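Local atomic coordinates of ABC transporter, permease protein, putative (Porphyromonas gingivalis, PDB entry 2P0S), a protein that probably acts as the permease component of an ABC-type transporter in the cell membrane, this chain being one magnesium-binding domain of the longer protein. Residues 9-14 with 30-35; 62-67 with 92-97; 23-28 with 84-89. One frame throughout, in Å; residues are numbered along the deposited sequence. Where two conformers were deposited one is given.

Interaction 1 (9-14 with 30-35)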
# COMPACT_ATOMS: atom_id res chain seq x y z
N MSE A 9 -12.44 -9.51 2.38
CA MSE A 9 -12.00 -8.54 1.31
C MSE A 9 -13.20 -7.69 0.91
O MSE A 9 -14.34 -8.26 0.66
CB MSE A 9 -11.50 -9.26 0.05
CG MSE A 9 -10.02 -9.14 -0.27
SE MSE A 9 -9.73 -10.17 -1.87
CE MSE A 9 -11.00 -11.53 -1.31
N LYS A 10 -12.98 -6.36 0.78
CA LYS A 10 -13.99 -5.55 0.11
C LYS A 10 -13.98 -5.73 -1.36
O LYS A 10 -12.90 -5.89 -1.95
CB LYS A 10 -13.86 -4.05 0.28
CG LYS A 10 -12.65 -3.48 0.85
CD LYS A 10 -13.09 -2.56 1.99
CE LYS A 10 -14.08 -3.27 2.83
NZ LYS A 10 -13.78 -2.93 4.24
N THR A 11 -15.18 -5.65 -1.94
CA THR A 11 -15.41 -5.74 -3.37
C THR A 11 -15.49 -4.32 -3.92
O THR A 11 -16.37 -3.52 -3.51
CB THR A 11 -16.68 -6.50 -3.61
OG1 THR A 11 -16.48 -7.82 -3.05
CG2 THR A 11 -17.02 -6.65 -5.09
N ILE A 12 -14.64 -4.01 -4.90
CA ILE A 12 -14.71 -2.66 -5.50
C ILE A 12 -14.99 -2.76 -7.00
O ILE A 12 -14.22 -3.44 -7.75
CB ILE A 12 -13.35 -2.00 -5.28
CG1 ILE A 12 -13.01 -1.95 -3.78
CG2 ILE A 12 -13.31 -0.65 -5.96
CD1 ILE A 12 -11.68 -1.26 -3.50
N ALA A 13 -16.09 -2.16 -7.43
CA ALA A 13 -16.45 -2.24 -8.84
C ALA A 13 -15.69 -1.11 -9.54
O ALA A 13 -15.76 -0.02 -9.09
CB ALA A 13 -17.82 -2.00 -9.06
N ILE A 14 -15.11 -1.38 -10.71
CA ILE A 14 -14.35 -0.36 -11.43
C ILE A 14 -15.18 0.16 -12.59
O ILE A 14 -15.54 -0.58 -13.55
CB ILE A 14 -13.01 -0.89 -11.94
CG1 ILE A 14 -12.17 -1.48 -10.74
CG2 ILE A 14 -12.33 0.25 -12.77
CD1 ILE A 14 -10.81 -2.12 -11.16
N GLU A 30 -5.24 -7.53 -2.14
CA GLU A 30 -5.87 -6.85 -1.01
C GLU A 30 -7.39 -6.64 -1.11
O GLU A 30 -8.04 -6.60 -0.07
CB GLU A 30 -5.29 -5.42 -0.86
CG GLU A 30 -4.05 -5.38 -0.01
CD GLU A 30 -3.76 -3.94 0.43
OE1 GLU A 30 -3.16 -3.20 -0.43
OE2 GLU A 30 -4.16 -3.57 1.59
N PHE A 31 -7.87 -6.35 -2.34
CA PHE A 31 -9.27 -6.05 -2.62
C PHE A 31 -9.79 -6.94 -3.78
O PHE A 31 -9.00 -7.35 -4.65
CB PHE A 31 -9.54 -4.60 -2.93
CG PHE A 31 -8.82 -3.65 -1.99
CD1 PHE A 31 -9.24 -3.54 -0.67
CD2 PHE A 31 -7.72 -2.95 -2.42
CE1 PHE A 31 -8.61 -2.67 0.20
CE2 PHE A 31 -7.04 -2.13 -1.51
CZ PHE A 31 -7.51 -2.04 -0.23
N ARG A 32 -11.10 -7.08 -3.84
CA ARG A 32 -11.73 -7.89 -4.84
C ARG A 32 -12.29 -6.98 -5.97
O ARG A 32 -13.41 -6.47 -5.88
CB ARG A 32 -12.84 -8.75 -4.15
CG ARG A 32 -13.23 -9.84 -5.01
CD ARG A 32 -14.57 -10.52 -4.52
NE ARG A 32 -15.24 -11.00 -5.72
CZ ARG A 32 -16.50 -10.76 -6.09
NH1 ARG A 32 -16.95 -11.26 -7.26
NH2 ARG A 32 -17.32 -10.02 -5.33
N PHE A 33 -11.52 -6.80 -7.05
CA PHE A 33 -11.98 -5.90 -8.06
C PHE A 33 -12.87 -6.55 -9.11
O PHE A 33 -12.52 -7.66 -9.65
CB PHE A 33 -10.74 -5.23 -8.75
CG PHE A 33 -10.02 -4.28 -7.83
CD1 PHE A 33 -10.49 -2.94 -7.71
CD2 PHE A 33 -8.86 -4.62 -7.14
CE1 PHE A 33 -9.88 -2.06 -6.86
CE2 PHE A 33 -8.18 -3.69 -6.27
CZ PHE A 33 -8.67 -2.37 -6.16
N VAL A 34 -13.95 -5.87 -9.49
CA VAL A 34 -14.80 -6.32 -10.56
C VAL A 34 -15.18 -5.27 -11.52
O VAL A 34 -14.99 -4.10 -11.19
CB VAL A 34 -16.12 -6.96 -9.98
CG1 VAL A 34 -15.78 -7.98 -8.91
CG2 VAL A 34 -17.00 -5.87 -9.32
N HIS A 35 -15.73 -5.61 -12.68
CA HIS A 35 -16.10 -4.60 -13.73
C HIS A 35 -17.39 -4.03 -13.29
O HIS A 35 -18.39 -4.82 -13.00
CB HIS A 35 -16.32 -5.36 -15.05
CG HIS A 35 -16.72 -4.49 -16.17
ND1 HIS A 35 -15.85 -3.52 -16.67
CD2 HIS A 35 -17.87 -4.37 -16.86
CE1 HIS A 35 -16.46 -2.87 -17.64
NE2 HIS A 35 -17.69 -3.35 -17.77
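Lys10 O takes a nearly straight hydrogen bond from Arg32 N (2.9 Å, 172° at the hydrogen), the first of four backbone bonds that join 9-14 to 30-35 as parallel strands. Ile12 straddles Phe33: its N donates to Arg32 O and its O accepts from Val34 N. The series closes with Ile14 N on Val34 O (2.8 Å), and the short strand axes diverge by 31°. A longer side-chain bond, Arg32 NH2 to Thr11 OG1 (3.3 Å), is tentative, Arg32 having two conformers. On one sheet face Phe33 lies alongside Ile12, with CE1 3.8 Å from Ile12 CB, while Ile14, its CG1 anti to the carbonyl carbon (chi1 -55°), packs CG1 and CD1 on Phe33 CD1, CD1 to CD1 3.6 Å. Ala13 CB meets Val34 CG2 (4.0 Å) on the other face. Nearer the N-terminal ends, the Lys10 side chain lies beside Phe31, CG 3.7 Å from CD1, and the selenium of Met9, a selenomethionine, rests against the backbone at Phe31 and Arg32. Strand 32-35 is outermost in this mixed sheet; 55-59 flanks strand 11-16 on its other side, and Val82 and Ile86 of helix 80-100 cover Ile12 and Phe33.

Interaction 2 (62-67 with 92-97); sequences DLLEDP and DYLSDK. With MG (magnesium ion), chain C.
Leu64 and Leu94 mark the nearest backbone approach, their CA atoms 6.9 Å apart, where the irregular turn 62-67 meets helix 80-100. No direct hydrogen bond spans the segments; leucines and waters make the junction. Leu64 and Leu94 pass alongside each other with their ends pointing opposite ways, Leu64 CD2 resting 3.8 Å from Leu94 CB. CD2 of Leu94 lies against Leu64 CG, and its CD1 touches Leu63 CB at 3.7 Å; Ile116 of the second subunit also packs on Leu64 and Leu94. Beside this apolar patch, Asp62 divides its carboxylate between two tasks. CG stands anti to the backbone N (chi1 -174°); OD1 accepts from Leu64 N (2.8 Å), an Asx turn that holds the group in place, while OD2 binds the magnesium ion at 2.0 Å. Five waters complete an octahedron around the metal, with water 6 opposite OD2, and water 3 also donates to Glu65 OE1. From the helix, Lys97 extends with all its torsions near anti. Its NZ remains 4.4 Å from Asp62 OD2, but water 2 bridges them, donating to OD2 and accepting from NZ, each at 2.7 Å, and NZ makes a weak bond to metal-bound water 4. The direct salt bridge of Lys97 is with Glu20, which also bonds Tyr93 OH. Asp62 is thus the protein's direct ligand to a largely hydrated magnesium, with Lys97 in the second shell, where its positive charge would be expected to moderate the negative charge of Asp62, Glu65 and Glu20.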
# COMPACT_ATOMS: atom_id res chain seq x y z
N ASP A 62 -8.77 10.16 -19.10
CA ASP A 62 -7.36 9.79 -19.10
C ASP A 62 -6.68 10.63 -18.01
O ASP A 62 -6.84 11.87 -18.06
CB ASP A 62 -6.76 10.13 -20.50
CG ASP A 62 -5.32 9.64 -20.63
OD1 ASP A 62 -4.56 9.81 -19.66
OD2 ASP A 62 -4.99 8.97 -21.64
N LEU A 63 -5.98 9.97 -17.08
CA LEU A 63 -5.46 10.59 -15.82
C LEU A 63 -4.21 11.34 -16.09
O LEU A 63 -3.80 12.16 -15.21
CB LEU A 63 -5.25 9.55 -14.68
CG LEU A 63 -6.58 8.89 -14.35
CD1 LEU A 63 -6.37 7.84 -13.27
CD2 LEU A 63 -7.60 9.94 -13.70
N LEU A 64 -3.71 11.16 -17.31
CA LEU A 64 -2.60 12.04 -17.72
C LEU A 64 -3.08 13.38 -18.16
O LEU A 64 -2.25 14.37 -18.07
CB LEU A 64 -1.72 11.36 -18.78
CG LEU A 64 -0.69 10.29 -18.36
CD1 LEU A 64 0.37 9.86 -19.41
CD2 LEU A 64 0.05 10.71 -17.11
N GLU A 65 -4.25 13.52 -18.75
CA GLU A 65 -4.88 14.79 -19.19
C GLU A 65 -5.54 15.42 -18.00
O GLU A 65 -5.40 16.57 -17.75
CB GLU A 65 -5.96 14.55 -20.27
CG GLU A 65 -5.43 13.86 -21.49
CD GLU A 65 -6.56 13.30 -22.44
OE1 GLU A 65 -6.17 12.51 -23.33
OE2 GLU A 65 -7.78 13.67 -22.30
N ASP A 66 -6.27 14.68 -17.20
CA ASP A 66 -6.87 15.24 -16.03
C ASP A 66 -6.74 14.32 -14.80
O ASP A 66 -7.60 13.45 -14.59
CB ASP A 66 -8.34 15.48 -16.28
CG ASP A 66 -9.06 16.16 -15.08
OD1 ASP A 66 -8.44 16.43 -14.00
OD2 ASP A 66 -10.28 16.45 -15.24
N PRO A 67 -5.68 14.49 -14.00
CA PRO A 67 -5.44 13.52 -12.88
C PRO A 67 -6.50 13.55 -11.80
O PRO A 67 -6.47 12.72 -10.93
CB PRO A 67 -4.10 13.94 -12.27
CG PRO A 67 -3.99 15.43 -12.72
CD PRO A 67 -4.59 15.51 -14.07
N ASP A 92 1.85 4.53 -10.45
CA ASP A 92 3.08 3.86 -10.93
C ASP A 92 2.85 3.59 -12.41
O ASP A 92 3.80 3.64 -13.22
CB ASP A 92 3.25 2.52 -10.19
CG ASP A 92 3.74 2.61 -8.73
OD1 ASP A 92 4.33 3.64 -8.29
OD2 ASP A 92 3.58 1.53 -8.02
N TYR A 93 1.64 3.14 -12.78
CA TYR A 93 1.34 2.97 -14.18
C TYR A 93 1.57 4.26 -15.04
O TYR A 93 2.23 4.24 -16.12
CB TYR A 93 -0.04 2.41 -14.38
CG TYR A 93 -0.41 2.40 -15.83
CD1 TYR A 93 0.04 1.39 -16.67
CD2 TYR A 93 -1.25 3.40 -16.42
CE1 TYR A 93 -0.40 1.32 -18.03
CE2 TYR A 93 -1.65 3.34 -17.78
CZ TYR A 93 -1.15 2.28 -18.60
OH TYR A 93 -1.52 2.12 -19.93
N LEU A 94 1.00 5.38 -14.57
CA LEU A 94 1.05 6.64 -15.36
C LEU A 94 2.47 7.12 -15.45
O LEU A 94 2.83 7.65 -16.51
CB LEU A 94 0.18 7.75 -14.70
CG LEU A 94 -1.32 7.27 -14.66
CD1 LEU A 94 -2.00 8.21 -13.58
CD2 LEU A 94 -1.94 7.51 -16.01
N SER A 95 3.20 7.00 -14.33
CA SER A 95 4.65 7.38 -14.33
C SER A 95 5.43 6.57 -15.39
O SER A 95 6.12 7.07 -16.31
CB SER A 95 5.22 7.16 -12.97
OG SER A 95 4.58 8.10 -12.06
N ASP A 96 5.24 5.26 -15.31
CA ASP A 96 5.89 4.39 -16.26
C ASP A 96 5.51 4.64 -17.72
O ASP A 96 6.36 4.40 -18.63
CB ASP A 96 5.53 2.90 -15.94
CG ASP A 96 6.27 2.35 -14.75
OD1 ASP A 96 7.13 3.04 -14.15
OD2 ASP A 96 5.98 1.17 -14.39
N LYS A 97 4.22 4.98 -17.98
CA LYS A 97 3.80 5.27 -19.31
C LYS A 97 4.56 6.50 -19.79
O LYS A 97 4.97 6.53 -20.96
CB LYS A 97 2.31 5.54 -19.33
CG LYS A 97 1.77 5.84 -20.67
CD LYS A 97 0.22 5.62 -20.71
CE LYS A 97 -0.32 5.75 -22.12
NZ LYS A 97 -1.82 5.89 -22.03
MG MG C . -5.77 8.32 -23.35
O HOH W 1 -3.30 7.09 -19.11
O HOH W 2 -2.29 8.54 -21.83
O HOH W 3 -6.89 10.02 -23.77
O HOH W 4 -4.61 6.58 -23.30
O HOH W 5 -4.12 9.18 -24.39
O HOH W 6 -6.57 7.83 -25.36
O HOH W 7 -7.62 7.37 -22.53

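Interaction 3 (23-28 with 84-89); sequences QLFKEN and NHISRI
Ile89 meets three residues of 23-28 at once. Its CG2 lies 3.8 Å from Leu24 CB and over the Phe25 ring, 4.2 Å from the centroid and 29° off the ring normal, an off-centre CH-pi contact. Its CD1 lies 3.7 Å from Phe25 CE1 and 3.4 Å from Asn28 ND2. One helical turn back, Ile86 CG2 approaches Phe25 CZ (4.1 Å), the two side chains crossing at about a right angle. Asn28 and His85 meet tip to tip: as modelled, ND2 donates to His85 NE2 at the edge of the imidazole, near its plane, with the amide turned 84° to the ring, but at 2.5 Å this contact is doubtfully short. Segment 23-28 belongs to the connection, with a short 3-10 segment but no alpha-helix, between the adjacent parallel strands 11-16 and 32-35, on the sheet face that helix 80-100 covers. Phe25 is wedged between the two layers, meeting Ile14, Phe33 and Leu57 of the sheet as well as the helix. A type I turn from Phe25 to Asn28 brings the asparagine back to the helix, and bonds from Glu30 N and Phe31 N to Asn28 OD1 fix the amide. For His85, chi1 of -175° sets CG on the side from which the ring tip meets Asn28, and Ile89 CD1 covers part of one ring face. Farther out, Arg88 forms a salt bridge with Asp92 of the second subunit.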
# COMPACT_ATOMS: atom_id res chain seq x y z
N GLN A 23 -7.12 -3.17 -16.23
CA GLN A 23 -6.09 -4.25 -16.42
C GLN A 23 -5.12 -4.20 -15.25
O GLN A 23 -4.46 -5.20 -14.95
CB GLN A 23 -5.40 -4.09 -17.80
CG GLN A 23 -4.62 -2.69 -17.86
CD GLN A 23 -3.72 -2.49 -19.06
OE1 GLN A 23 -3.09 -3.45 -19.55
NE2 GLN A 23 -3.65 -1.21 -19.60
N LEU A 24 -4.94 -3.00 -14.61
CA LEU A 24 -4.03 -2.85 -13.52
C LEU A 24 -4.41 -3.52 -12.23
O LEU A 24 -3.55 -3.65 -11.31
CB LEU A 24 -3.81 -1.36 -13.19
CG LEU A 24 -3.31 -0.58 -14.38
CD1 LEU A 24 -3.18 0.93 -13.96
CD2 LEU A 24 -1.99 -1.13 -14.79
N PHE A 25 -5.67 -3.98 -12.16
CA PHE A 25 -6.23 -4.47 -10.88
C PHE A 25 -6.55 -5.91 -11.00
O PHE A 25 -7.05 -6.45 -10.04
CB PHE A 25 -7.48 -3.60 -10.53
CG PHE A 25 -7.13 -2.14 -10.25
CD1 PHE A 25 -6.56 -1.75 -9.01
CD2 PHE A 25 -7.23 -1.25 -11.30
CE1 PHE A 25 -6.22 -0.42 -8.75
CE2 PHE A 25 -6.88 0.09 -11.12
CZ PHE A 25 -6.42 0.52 -9.84
N LYS A 26 -6.13 -6.58 -12.07
CA LYS A 26 -6.60 -8.00 -12.23
C LYS A 26 -5.85 -8.93 -11.25
O LYS A 26 -6.44 -9.98 -10.82
CB LYS A 26 -6.40 -8.50 -13.66
CG LYS A 26 -7.02 -7.65 -14.77
CD LYS A 26 -8.31 -8.28 -15.25
CE LYS A 26 -9.33 -7.23 -15.67
NZ LYS A 26 -8.89 -6.50 -16.92
N GLU A 27 -4.58 -8.56 -10.95
CA GLU A 27 -3.72 -9.39 -10.06
C GLU A 27 -3.58 -8.96 -8.55
O GLU A 27 -2.57 -9.32 -7.88
CB GLU A 27 -2.32 -9.63 -10.69
CG GLU A 27 -2.27 -10.67 -11.86
CD GLU A 27 -2.04 -12.15 -11.43
OE1 GLU A 27 -1.07 -12.82 -11.96
OE2 GLU A 27 -2.83 -12.64 -10.56
N ASN A 28 -4.58 -8.31 -7.99
CA ASN A 28 -4.44 -7.62 -6.72
C ASN A 28 -4.66 -8.54 -5.46
O ASN A 28 -5.61 -9.35 -5.44
CB ASN A 28 -5.46 -6.51 -6.70
CG ASN A 28 -5.23 -5.54 -5.56
OD1 ASN A 28 -5.57 -5.83 -4.39
ND2 ASN A 28 -4.58 -4.38 -5.88
N ASN A 84 -5.14 4.71 -0.74
CA ASN A 84 -3.66 4.57 -0.72
C ASN A 84 -3.22 3.69 -1.86
O ASN A 84 -2.54 4.15 -2.83
CB ASN A 84 -3.15 4.01 0.63
CG ASN A 84 -3.24 5.03 1.74
OD1 ASN A 84 -3.08 4.70 2.94
ND2 ASN A 84 -3.48 6.29 1.35
N HIS A 85 -3.69 2.46 -1.79
CA HIS A 85 -3.31 1.29 -2.64
C HIS A 85 -3.67 1.57 -4.09
O HIS A 85 -2.81 1.45 -4.99
CB HIS A 85 -4.14 0.08 -2.16
CG HIS A 85 -3.81 -1.23 -2.84
ND1 HIS A 85 -2.56 -1.83 -2.75
CD2 HIS A 85 -4.57 -2.09 -3.56
CE1 HIS A 85 -2.57 -2.98 -3.41
NE2 HIS A 85 -3.78 -3.17 -3.89
N ILE A 86 -4.89 2.02 -4.33
CA ILE A 86 -5.40 2.31 -5.65
C ILE A 86 -4.60 3.48 -6.24
O ILE A 86 -4.18 3.40 -7.40
CB ILE A 86 -6.85 2.62 -5.62
CG1 ILE A 86 -7.61 1.27 -5.26
CG2 ILE A 86 -7.32 3.21 -6.90
CD1 ILE A 86 -9.14 1.45 -5.13
N SER A 87 -4.35 4.49 -5.45
CA SER A 87 -3.60 5.71 -5.96
C SER A 87 -2.17 5.35 -6.42
O SER A 87 -1.69 5.82 -7.46
CB SER A 87 -3.49 6.73 -4.83
OG SER A 87 -4.80 7.24 -4.47
N ARG A 88 -1.54 4.48 -5.63
CA ARG A 88 -0.14 4.04 -5.98
C ARG A 88 -0.11 3.17 -7.23
O ARG A 88 0.81 3.25 -8.05
CB ARG A 88 0.55 3.31 -4.86
CG ARG A 88 0.97 4.18 -3.64
CD ARG A 88 1.49 3.33 -2.40
NE ARG A 88 1.74 4.24 -1.29
CZ ARG A 88 2.92 4.84 -1.18
NH1 ARG A 88 3.87 4.56 -2.07
NH2 ARG A 88 3.13 5.72 -0.16
N ILE A 89 -1.11 2.30 -7.40
CA ILE A 89 -1.16 1.41 -8.55
C ILE A 89 -1.31 2.33 -9.80
O ILE A 89 -0.58 2.18 -10.76
CB ILE A 89 -2.32 0.35 -8.44
CG1 ILE A 89 -1.95 -0.72 -7.41
CG2 ILE A 89 -2.63 -0.36 -9.71
CD1 ILE A 89 -3.18 -1.49 -7.01

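Overall arrangement
Interaction 1, partly buried, pairs strands at the outermost edge of the sheet; interaction 3, near the chain centre, packs the loop between those strands against helix 80-100. The two adjoin, Phe33 meeting Phe25 and Phe31 meeting His85 across their boundary. Interaction 2 uses the same helix farther along, touching interaction 3 through Tyr93 and Leu24 but staying about 10 Å from interaction 1 at the nearest atoms. All three include apolar packing, yet regular backbone bonding is confined to interaction 1, while peripheral interaction 2 sets a buried leucine contact beside a hydrated metal. Interactions 2 and 3 border the second subunit more extensively; interaction 1 reaches it through Glu30 alone.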